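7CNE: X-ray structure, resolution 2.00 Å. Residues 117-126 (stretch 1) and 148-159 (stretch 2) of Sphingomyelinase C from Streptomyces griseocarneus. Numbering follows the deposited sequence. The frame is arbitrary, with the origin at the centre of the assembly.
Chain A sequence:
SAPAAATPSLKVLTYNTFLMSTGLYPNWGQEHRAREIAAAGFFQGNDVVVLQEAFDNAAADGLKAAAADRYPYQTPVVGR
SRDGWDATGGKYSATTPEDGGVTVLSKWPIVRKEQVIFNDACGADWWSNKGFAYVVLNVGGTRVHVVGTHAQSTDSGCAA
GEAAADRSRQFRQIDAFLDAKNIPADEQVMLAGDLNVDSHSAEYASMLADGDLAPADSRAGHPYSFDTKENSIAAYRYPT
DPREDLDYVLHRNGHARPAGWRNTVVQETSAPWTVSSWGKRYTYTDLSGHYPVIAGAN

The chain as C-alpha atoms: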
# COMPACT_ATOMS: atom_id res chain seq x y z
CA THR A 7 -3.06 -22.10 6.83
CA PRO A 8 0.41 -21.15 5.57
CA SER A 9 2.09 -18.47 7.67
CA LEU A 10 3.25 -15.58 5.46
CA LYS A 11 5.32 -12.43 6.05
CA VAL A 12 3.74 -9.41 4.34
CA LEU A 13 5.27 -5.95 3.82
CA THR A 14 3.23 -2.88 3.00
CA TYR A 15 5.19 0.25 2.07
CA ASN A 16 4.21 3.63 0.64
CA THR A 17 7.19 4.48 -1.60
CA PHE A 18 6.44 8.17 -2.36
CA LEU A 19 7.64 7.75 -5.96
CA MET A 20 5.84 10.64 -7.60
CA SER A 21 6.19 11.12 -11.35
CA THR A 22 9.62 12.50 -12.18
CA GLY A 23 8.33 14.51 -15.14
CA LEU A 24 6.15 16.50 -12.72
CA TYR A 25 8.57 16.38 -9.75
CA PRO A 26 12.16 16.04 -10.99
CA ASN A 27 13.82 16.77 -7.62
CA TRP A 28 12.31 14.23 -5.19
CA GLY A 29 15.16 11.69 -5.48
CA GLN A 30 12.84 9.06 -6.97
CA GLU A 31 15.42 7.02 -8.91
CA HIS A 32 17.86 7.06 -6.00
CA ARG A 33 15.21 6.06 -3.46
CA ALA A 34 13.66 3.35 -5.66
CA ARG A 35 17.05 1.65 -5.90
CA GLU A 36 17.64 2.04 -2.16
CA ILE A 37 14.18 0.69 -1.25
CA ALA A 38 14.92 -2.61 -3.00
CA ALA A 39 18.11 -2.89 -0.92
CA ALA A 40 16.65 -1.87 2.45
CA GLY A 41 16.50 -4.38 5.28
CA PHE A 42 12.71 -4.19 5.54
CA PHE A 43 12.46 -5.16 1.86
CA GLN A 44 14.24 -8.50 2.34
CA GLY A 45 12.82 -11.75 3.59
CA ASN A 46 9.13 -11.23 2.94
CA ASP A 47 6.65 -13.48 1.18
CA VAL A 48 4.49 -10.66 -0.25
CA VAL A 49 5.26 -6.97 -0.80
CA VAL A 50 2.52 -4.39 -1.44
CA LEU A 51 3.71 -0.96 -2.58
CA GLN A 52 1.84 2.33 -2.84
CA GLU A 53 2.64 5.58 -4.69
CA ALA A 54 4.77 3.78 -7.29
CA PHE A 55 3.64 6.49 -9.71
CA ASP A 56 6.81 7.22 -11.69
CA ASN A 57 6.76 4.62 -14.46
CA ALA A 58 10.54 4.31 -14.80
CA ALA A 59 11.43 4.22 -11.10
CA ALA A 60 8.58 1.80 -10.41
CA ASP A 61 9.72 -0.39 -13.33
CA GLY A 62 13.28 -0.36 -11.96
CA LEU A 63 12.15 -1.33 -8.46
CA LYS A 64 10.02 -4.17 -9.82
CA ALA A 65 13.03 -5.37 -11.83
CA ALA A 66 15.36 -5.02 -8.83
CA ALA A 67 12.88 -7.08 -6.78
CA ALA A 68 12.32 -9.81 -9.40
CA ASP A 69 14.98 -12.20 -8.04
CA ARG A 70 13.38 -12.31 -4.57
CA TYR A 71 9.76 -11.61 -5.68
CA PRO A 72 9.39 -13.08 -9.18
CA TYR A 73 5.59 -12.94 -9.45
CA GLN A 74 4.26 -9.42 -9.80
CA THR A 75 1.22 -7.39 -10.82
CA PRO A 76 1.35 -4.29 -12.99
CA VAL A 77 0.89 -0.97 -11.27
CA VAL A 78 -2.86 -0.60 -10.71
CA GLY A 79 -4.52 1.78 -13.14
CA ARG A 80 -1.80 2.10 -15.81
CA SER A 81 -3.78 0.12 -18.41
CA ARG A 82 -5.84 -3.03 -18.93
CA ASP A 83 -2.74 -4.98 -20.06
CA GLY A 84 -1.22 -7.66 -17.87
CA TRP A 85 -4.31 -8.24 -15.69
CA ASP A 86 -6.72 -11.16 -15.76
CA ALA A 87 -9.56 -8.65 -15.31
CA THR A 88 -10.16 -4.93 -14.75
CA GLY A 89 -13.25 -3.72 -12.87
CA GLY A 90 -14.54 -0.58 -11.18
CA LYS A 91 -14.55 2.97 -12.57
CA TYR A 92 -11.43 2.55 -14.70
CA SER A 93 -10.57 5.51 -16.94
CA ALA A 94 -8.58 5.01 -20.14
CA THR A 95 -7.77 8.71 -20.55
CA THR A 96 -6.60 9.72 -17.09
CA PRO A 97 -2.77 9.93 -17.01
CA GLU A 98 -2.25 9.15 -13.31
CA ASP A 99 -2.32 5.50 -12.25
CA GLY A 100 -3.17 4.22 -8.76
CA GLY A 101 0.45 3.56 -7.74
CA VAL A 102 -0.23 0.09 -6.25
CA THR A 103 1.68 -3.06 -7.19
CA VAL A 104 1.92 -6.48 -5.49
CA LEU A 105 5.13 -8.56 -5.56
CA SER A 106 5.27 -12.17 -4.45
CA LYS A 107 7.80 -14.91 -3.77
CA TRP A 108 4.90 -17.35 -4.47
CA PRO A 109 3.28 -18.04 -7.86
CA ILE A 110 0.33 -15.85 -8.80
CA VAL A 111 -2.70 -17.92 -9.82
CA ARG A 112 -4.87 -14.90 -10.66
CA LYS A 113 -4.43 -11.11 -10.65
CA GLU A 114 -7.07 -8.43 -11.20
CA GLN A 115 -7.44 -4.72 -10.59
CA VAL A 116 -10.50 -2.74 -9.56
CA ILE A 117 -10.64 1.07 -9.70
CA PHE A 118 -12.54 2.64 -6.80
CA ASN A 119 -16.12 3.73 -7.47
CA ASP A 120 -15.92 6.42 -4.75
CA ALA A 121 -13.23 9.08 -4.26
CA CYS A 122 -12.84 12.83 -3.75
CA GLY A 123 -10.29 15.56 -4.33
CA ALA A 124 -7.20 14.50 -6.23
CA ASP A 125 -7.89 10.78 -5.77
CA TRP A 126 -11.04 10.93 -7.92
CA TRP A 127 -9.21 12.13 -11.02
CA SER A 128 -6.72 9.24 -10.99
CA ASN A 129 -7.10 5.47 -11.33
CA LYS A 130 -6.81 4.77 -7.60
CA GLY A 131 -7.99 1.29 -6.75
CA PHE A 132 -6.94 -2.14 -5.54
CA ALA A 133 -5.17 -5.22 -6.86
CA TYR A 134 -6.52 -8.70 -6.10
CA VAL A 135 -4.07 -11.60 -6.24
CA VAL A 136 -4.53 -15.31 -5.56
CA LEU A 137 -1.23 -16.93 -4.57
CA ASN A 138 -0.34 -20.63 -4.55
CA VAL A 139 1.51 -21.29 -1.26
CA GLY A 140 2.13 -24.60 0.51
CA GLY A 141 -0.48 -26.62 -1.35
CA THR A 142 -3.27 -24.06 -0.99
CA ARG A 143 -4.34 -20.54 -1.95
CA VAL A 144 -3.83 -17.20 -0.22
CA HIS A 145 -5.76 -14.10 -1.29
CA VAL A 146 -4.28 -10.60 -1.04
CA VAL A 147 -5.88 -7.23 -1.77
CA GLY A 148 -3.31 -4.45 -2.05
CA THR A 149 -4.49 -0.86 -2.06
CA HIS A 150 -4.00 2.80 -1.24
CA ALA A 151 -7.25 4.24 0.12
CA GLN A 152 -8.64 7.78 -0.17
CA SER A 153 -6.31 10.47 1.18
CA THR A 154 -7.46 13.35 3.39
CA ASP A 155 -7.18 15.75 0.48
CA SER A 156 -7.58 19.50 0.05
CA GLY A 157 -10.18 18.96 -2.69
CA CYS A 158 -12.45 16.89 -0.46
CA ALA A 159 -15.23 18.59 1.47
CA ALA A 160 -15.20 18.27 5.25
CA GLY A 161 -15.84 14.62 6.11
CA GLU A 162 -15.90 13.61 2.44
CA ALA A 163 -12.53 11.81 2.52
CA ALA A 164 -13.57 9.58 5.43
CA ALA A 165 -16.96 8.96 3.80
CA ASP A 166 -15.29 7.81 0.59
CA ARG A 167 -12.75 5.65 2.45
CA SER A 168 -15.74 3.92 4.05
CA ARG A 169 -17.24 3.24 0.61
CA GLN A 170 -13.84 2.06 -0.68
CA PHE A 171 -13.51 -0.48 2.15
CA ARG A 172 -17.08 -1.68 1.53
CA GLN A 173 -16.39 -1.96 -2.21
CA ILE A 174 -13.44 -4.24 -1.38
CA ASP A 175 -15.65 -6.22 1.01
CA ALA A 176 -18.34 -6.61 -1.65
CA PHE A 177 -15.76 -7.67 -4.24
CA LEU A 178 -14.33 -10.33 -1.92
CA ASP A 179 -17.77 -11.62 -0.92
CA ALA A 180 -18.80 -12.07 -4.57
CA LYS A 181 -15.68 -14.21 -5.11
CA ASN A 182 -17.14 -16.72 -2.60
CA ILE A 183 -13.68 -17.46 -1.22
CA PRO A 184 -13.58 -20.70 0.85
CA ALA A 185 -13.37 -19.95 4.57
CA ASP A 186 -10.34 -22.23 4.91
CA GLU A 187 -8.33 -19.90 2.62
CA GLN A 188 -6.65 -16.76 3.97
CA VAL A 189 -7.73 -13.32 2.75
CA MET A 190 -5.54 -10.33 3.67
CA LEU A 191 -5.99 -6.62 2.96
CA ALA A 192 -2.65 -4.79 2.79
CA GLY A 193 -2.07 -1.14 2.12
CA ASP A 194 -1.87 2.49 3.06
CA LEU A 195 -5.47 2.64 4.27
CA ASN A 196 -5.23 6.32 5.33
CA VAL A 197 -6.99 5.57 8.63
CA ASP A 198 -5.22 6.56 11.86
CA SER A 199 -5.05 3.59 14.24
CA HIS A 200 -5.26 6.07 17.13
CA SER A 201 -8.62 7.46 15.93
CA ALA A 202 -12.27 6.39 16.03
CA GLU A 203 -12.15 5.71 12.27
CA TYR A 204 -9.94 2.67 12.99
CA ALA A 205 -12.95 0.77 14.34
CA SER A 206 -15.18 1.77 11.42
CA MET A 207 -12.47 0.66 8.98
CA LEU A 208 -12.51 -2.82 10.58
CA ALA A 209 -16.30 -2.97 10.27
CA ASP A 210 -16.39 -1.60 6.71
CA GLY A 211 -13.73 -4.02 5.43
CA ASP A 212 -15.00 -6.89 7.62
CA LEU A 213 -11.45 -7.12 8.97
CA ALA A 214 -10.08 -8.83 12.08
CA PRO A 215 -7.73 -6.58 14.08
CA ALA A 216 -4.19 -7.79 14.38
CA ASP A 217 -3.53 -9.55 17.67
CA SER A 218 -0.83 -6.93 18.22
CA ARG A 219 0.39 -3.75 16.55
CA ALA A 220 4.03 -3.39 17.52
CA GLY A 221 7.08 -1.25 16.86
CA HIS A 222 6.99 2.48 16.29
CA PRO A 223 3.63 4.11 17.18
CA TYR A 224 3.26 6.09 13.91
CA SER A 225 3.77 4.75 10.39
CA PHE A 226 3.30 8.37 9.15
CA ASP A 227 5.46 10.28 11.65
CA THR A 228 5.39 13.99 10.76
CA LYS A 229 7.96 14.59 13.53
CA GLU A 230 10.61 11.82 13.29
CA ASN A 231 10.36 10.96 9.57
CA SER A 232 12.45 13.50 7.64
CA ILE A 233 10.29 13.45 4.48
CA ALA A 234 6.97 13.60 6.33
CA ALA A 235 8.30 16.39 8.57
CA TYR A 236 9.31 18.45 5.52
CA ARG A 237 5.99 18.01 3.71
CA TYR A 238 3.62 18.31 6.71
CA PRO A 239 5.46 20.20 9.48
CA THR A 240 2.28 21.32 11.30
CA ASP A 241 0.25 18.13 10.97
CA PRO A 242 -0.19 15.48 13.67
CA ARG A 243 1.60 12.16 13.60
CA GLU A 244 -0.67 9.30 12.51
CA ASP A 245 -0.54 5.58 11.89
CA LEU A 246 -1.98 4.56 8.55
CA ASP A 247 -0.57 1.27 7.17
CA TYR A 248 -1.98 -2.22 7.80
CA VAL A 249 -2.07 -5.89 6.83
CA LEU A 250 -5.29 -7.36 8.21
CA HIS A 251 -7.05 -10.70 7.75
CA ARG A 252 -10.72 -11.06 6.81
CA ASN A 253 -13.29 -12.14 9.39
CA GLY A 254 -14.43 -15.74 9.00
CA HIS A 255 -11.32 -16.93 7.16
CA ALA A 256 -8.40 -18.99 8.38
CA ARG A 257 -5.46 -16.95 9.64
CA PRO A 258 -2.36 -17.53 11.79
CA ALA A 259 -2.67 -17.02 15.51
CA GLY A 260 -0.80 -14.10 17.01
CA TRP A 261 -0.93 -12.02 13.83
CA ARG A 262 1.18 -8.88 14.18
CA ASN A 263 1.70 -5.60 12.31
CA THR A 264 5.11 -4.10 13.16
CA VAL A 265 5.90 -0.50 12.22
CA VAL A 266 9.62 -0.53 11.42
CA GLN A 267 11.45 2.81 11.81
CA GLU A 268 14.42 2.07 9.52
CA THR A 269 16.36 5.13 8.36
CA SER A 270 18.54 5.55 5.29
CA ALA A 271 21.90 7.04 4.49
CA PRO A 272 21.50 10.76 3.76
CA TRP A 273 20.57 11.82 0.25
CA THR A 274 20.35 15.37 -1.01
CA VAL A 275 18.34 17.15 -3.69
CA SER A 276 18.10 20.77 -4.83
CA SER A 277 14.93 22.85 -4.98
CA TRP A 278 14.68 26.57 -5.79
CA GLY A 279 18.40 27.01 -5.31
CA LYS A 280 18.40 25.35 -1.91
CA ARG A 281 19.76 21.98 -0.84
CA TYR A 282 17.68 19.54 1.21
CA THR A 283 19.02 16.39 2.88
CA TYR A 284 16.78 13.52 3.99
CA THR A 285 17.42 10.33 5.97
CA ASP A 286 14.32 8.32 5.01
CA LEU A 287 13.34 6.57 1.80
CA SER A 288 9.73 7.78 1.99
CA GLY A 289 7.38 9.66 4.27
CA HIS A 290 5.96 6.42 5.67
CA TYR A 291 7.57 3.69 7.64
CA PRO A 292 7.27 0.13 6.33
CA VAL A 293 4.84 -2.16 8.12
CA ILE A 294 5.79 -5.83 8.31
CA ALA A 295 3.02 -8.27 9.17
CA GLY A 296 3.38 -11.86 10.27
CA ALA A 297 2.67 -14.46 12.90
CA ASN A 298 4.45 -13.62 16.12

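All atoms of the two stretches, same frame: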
# COMPACT_ATOMS: atom_id res chain seq x y z
N ILE A 117 -10.75 -0.36 -9.99
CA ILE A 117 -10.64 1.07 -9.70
C ILE A 117 -11.81 1.46 -8.80
O ILE A 117 -12.94 1.01 -8.99
CB ILE A 117 -10.62 1.89 -11.01
CG1 ILE A 117 -9.50 1.40 -11.95
CG2 ILE A 117 -10.57 3.42 -10.76
CD1 ILE A 117 -8.17 1.11 -11.30
N PHE A 118 -11.53 2.28 -7.78
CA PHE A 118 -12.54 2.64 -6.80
C PHE A 118 -13.72 3.37 -7.45
O PHE A 118 -13.54 4.21 -8.33
CB PHE A 118 -11.93 3.53 -5.71
CG PHE A 118 -11.08 2.78 -4.74
CD1 PHE A 118 -11.56 1.63 -4.12
CD2 PHE A 118 -9.81 3.23 -4.42
CE1 PHE A 118 -10.78 0.93 -3.22
CE2 PHE A 118 -9.02 2.53 -3.51
CZ PHE A 118 -9.51 1.38 -2.92
N ASN A 119 -14.93 3.04 -7.00
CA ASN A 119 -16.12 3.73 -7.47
C ASN A 119 -16.34 5.06 -6.76
O ASN A 119 -17.07 5.91 -7.28
CB ASN A 119 -17.36 2.85 -7.28
CG ASN A 119 -17.31 1.60 -8.13
OD1 ASN A 119 -16.72 1.61 -9.21
ND2 ASN A 119 -17.93 0.52 -7.64
N ASP A 120 -15.71 5.24 -5.59
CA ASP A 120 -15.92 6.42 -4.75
C ASP A 120 -14.57 7.04 -4.40
O ASP A 120 -13.67 6.33 -3.93
CB ASP A 120 -16.67 6.05 -3.46
CG ASP A 120 -18.03 5.43 -3.74
OD1 ASP A 120 -18.09 4.20 -3.90
OD2 ASP A 120 -19.04 6.17 -3.77
N ALA A 121 -14.45 8.35 -4.60
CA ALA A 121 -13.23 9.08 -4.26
C ALA A 121 -13.51 10.57 -4.39
O ALA A 121 -14.46 10.97 -5.07
CB ALA A 121 -12.06 8.68 -5.16
N CYS A 122 -12.67 11.38 -3.75
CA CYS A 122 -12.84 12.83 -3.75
C CYS A 122 -11.48 13.50 -3.89
O CYS A 122 -10.43 12.87 -3.74
CB CYS A 122 -13.56 13.34 -2.49
SG CYS A 122 -12.75 12.95 -0.90
N GLY A 123 -11.52 14.81 -4.16
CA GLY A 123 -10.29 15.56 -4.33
C GLY A 123 -9.45 14.99 -5.44
O GLY A 123 -9.96 14.55 -6.47
N ALA A 124 -8.13 14.96 -5.21
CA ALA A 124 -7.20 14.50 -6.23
C ALA A 124 -7.38 13.02 -6.55
O ALA A 124 -7.16 12.60 -7.69
CB ALA A 124 -5.76 14.75 -5.78
N ASP A 125 -7.77 12.22 -5.56
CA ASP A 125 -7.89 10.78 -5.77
C ASP A 125 -8.92 10.45 -6.85
O ASP A 125 -8.78 9.45 -7.57
CB ASP A 125 -8.29 10.09 -4.46
CG ASP A 125 -7.30 10.33 -3.34
OD1 ASP A 125 -6.87 11.51 -3.14
OD2 ASP A 125 -6.97 9.35 -2.64
N TRP A 126 -10.00 11.23 -6.94
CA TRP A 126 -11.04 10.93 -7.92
C TRP A 126 -10.50 10.95 -9.34
O TRP A 126 -10.87 10.11 -10.16
CB TRP A 126 -12.20 11.93 -7.78
CG TRP A 126 -13.24 11.81 -8.88
CD1 TRP A 126 -13.40 12.65 -9.95
CD2 TRP A 126 -14.26 10.82 -9.00
NE1 TRP A 126 -14.46 12.23 -10.73
CE2 TRP A 126 -15.00 11.11 -10.17
CE3 TRP A 126 -14.63 9.70 -8.23
CZ2 TRP A 126 -16.08 10.33 -10.59
CZ3 TRP A 126 -15.70 8.92 -8.66
CH2 TRP A 126 -16.41 9.24 -9.82
N GLY A 148 -4.25 -5.52 -2.32
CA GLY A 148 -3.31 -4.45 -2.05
C GLY A 148 -3.93 -3.14 -2.51
O GLY A 148 -4.54 -3.09 -3.58
N THR A 149 -3.80 -2.10 -1.70
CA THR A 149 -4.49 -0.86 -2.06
C THR A 149 -3.83 0.34 -1.41
O THR A 149 -2.89 0.23 -0.60
CB THR A 149 -5.98 -0.93 -1.69
OG1 THR A 149 -6.69 0.12 -2.36
CG2 THR A 149 -6.18 -0.78 -0.18
N HIS A 150 -4.33 1.50 -1.81
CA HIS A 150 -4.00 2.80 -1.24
C HIS A 150 -5.32 3.55 -1.19
O HIS A 150 -5.83 3.95 -2.24
CB HIS A 150 -2.96 3.52 -2.10
CG HIS A 150 -2.49 4.82 -1.53
ND1 HIS A 150 -1.71 5.70 -2.25
CD2 HIS A 150 -2.68 5.39 -0.31
CE1 HIS A 150 -1.44 6.76 -1.50
NE2 HIS A 150 -2.02 6.59 -0.32
N ALA A 151 -5.90 3.70 -0.01
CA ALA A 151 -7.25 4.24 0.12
C ALA A 151 -7.24 5.77 0.08
O ALA A 151 -6.20 6.43 0.09
CB ALA A 151 -7.91 3.73 1.41
N GLN A 152 -8.45 6.34 0.02
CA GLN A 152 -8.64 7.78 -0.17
C GLN A 152 -7.83 8.61 0.83
O GLN A 152 -7.90 8.40 2.04
CB GLN A 152 -10.13 8.11 -0.03
CG GLN A 152 -10.45 9.61 0.06
CD GLN A 152 -10.28 10.29 -1.27
OE1 GLN A 152 -10.78 9.82 -2.27
NE2 GLN A 152 -9.55 11.41 -1.28
N SER A 153 -7.08 9.58 0.32
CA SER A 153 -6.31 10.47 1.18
C SER A 153 -7.19 11.60 1.71
O SER A 153 -8.26 11.90 1.17
CB SER A 153 -5.11 11.05 0.44
OG SER A 153 -5.53 11.89 -0.62
N THR A 154 -6.74 12.22 2.80
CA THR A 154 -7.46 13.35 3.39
C THR A 154 -7.03 14.62 2.66
O THR A 154 -6.17 15.38 3.10
CB THR A 154 -7.21 13.40 4.90
OG1 THR A 154 -7.70 12.19 5.48
CG2 THR A 154 -7.95 14.58 5.54
N ASP A 155 -7.66 14.84 1.51
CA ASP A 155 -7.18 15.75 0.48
C ASP A 155 -7.86 17.11 0.53
O ASP A 155 -9.02 17.23 0.93
CB ASP A 155 -7.39 15.15 -0.92
CG ASP A 155 -6.83 16.03 -2.01
OD1 ASP A 155 -5.59 16.12 -2.10
OD2 ASP A 155 -7.62 16.67 -2.75
N SER A 156 -7.12 18.12 0.08
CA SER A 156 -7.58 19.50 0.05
C SER A 156 -8.87 19.66 -0.75
O SER A 156 -9.71 20.50 -0.41
CB SER A 156 -6.49 20.38 -0.55
OG SER A 156 -6.53 21.69 -0.00
N GLY A 157 -9.03 18.89 -1.82
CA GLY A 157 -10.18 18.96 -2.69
C GLY A 157 -11.41 18.25 -2.18
O GLY A 157 -12.47 18.34 -2.81
N CYS A 158 -11.30 17.53 -1.07
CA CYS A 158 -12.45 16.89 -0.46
C CYS A 158 -13.14 17.88 0.47
O CYS A 158 -12.49 18.66 1.15
CB CYS A 158 -12.03 15.65 0.33
SG CYS A 158 -11.26 14.34 -0.67
N ALA A 159 -14.47 17.84 0.48
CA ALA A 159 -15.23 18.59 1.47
C ALA A 159 -15.01 17.99 2.85
O ALA A 159 -14.55 16.85 2.99
CB ALA A 159 -16.72 18.61 1.12
O HOH W 1 -4.83 7.81 -1.96
O HOH W 2 -8.11 6.32 -3.25

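Two segments, the first mostly loop and the second a strand end running into a loop, are joined here by one covalent bond and a compact set of polar contacts, and the residues that cover the most surface are Gln152, Asp125 and Phe118.

Gln152 is buried, and its amide reads the backbone of the other stretch. With chi1 near t and chi2 near p, the side chain starts out sideways and then bends so that its end comes nearer. There Gln152 OE1 accepts a hydrogen bond from Cys122 N at 2.9 Å, while Gln152 NE2 donates to Cys122 O at 3.0 Å. A primary amide suits this place because it carries an acceptor and a donor side by side, matching the NH and carbonyl of a single residue. The second hydrogen of the amide is also used: NE2 of Gln152 donates to Ser153 O at 2.8 Å, which braces the side chain against its own loop.

Asp125 points toward stretch 2 and is likewise buried, yet its carboxylate is well supplied with donors. OD1 of Asp125 accepts from Ser153 OG at 2.9 Å, and OD2 of Asp125 accepts from Ser153 N at 3.0 Å, so a single serine engages both oxygens, one through its hydroxyl and one through its backbone. Water 1 donates to Asp125 OD2 at 2.7 Å and to Ala151 O at 2.8 Å, bridging two acceptors that could not bond to each other directly.

Beside this polar cluster lies the disulfide, with Cys122 SG and Cys158 SG 2.1 Å apart and a chi3 of 94°, close to the relaxed value for such a bond. Next to it the backbones come very close, Gly123 CA lying 3.6 Å from Gly157 C. Both positions are glycine, and the coordinates explain the fit: a beta carbon on Gly123 would clash with Asp155 OD2, and one on Gly157 would clash with Gly123 CA. The positive phi of Gly123 also favours glycine. Asp155 ties this region together, Asp155 OD2 accepting from Ala124 N at 3.0 Å across the gap and from Gly157 N at 2.8 Å within its own type I turn.

At the other end, the buried ring of Phe118 packs against the end of the strand. Its edge meets polar atoms, with Phe118 CZ 3.1 Å from Thr149 OG1 and Phe118 CE2 3.7 Å from His150 O. Its slightly positive rim suits neighbouring oxygens; the Thr149 hydroxyl is hydrogen-bonded elsewhere in the structure.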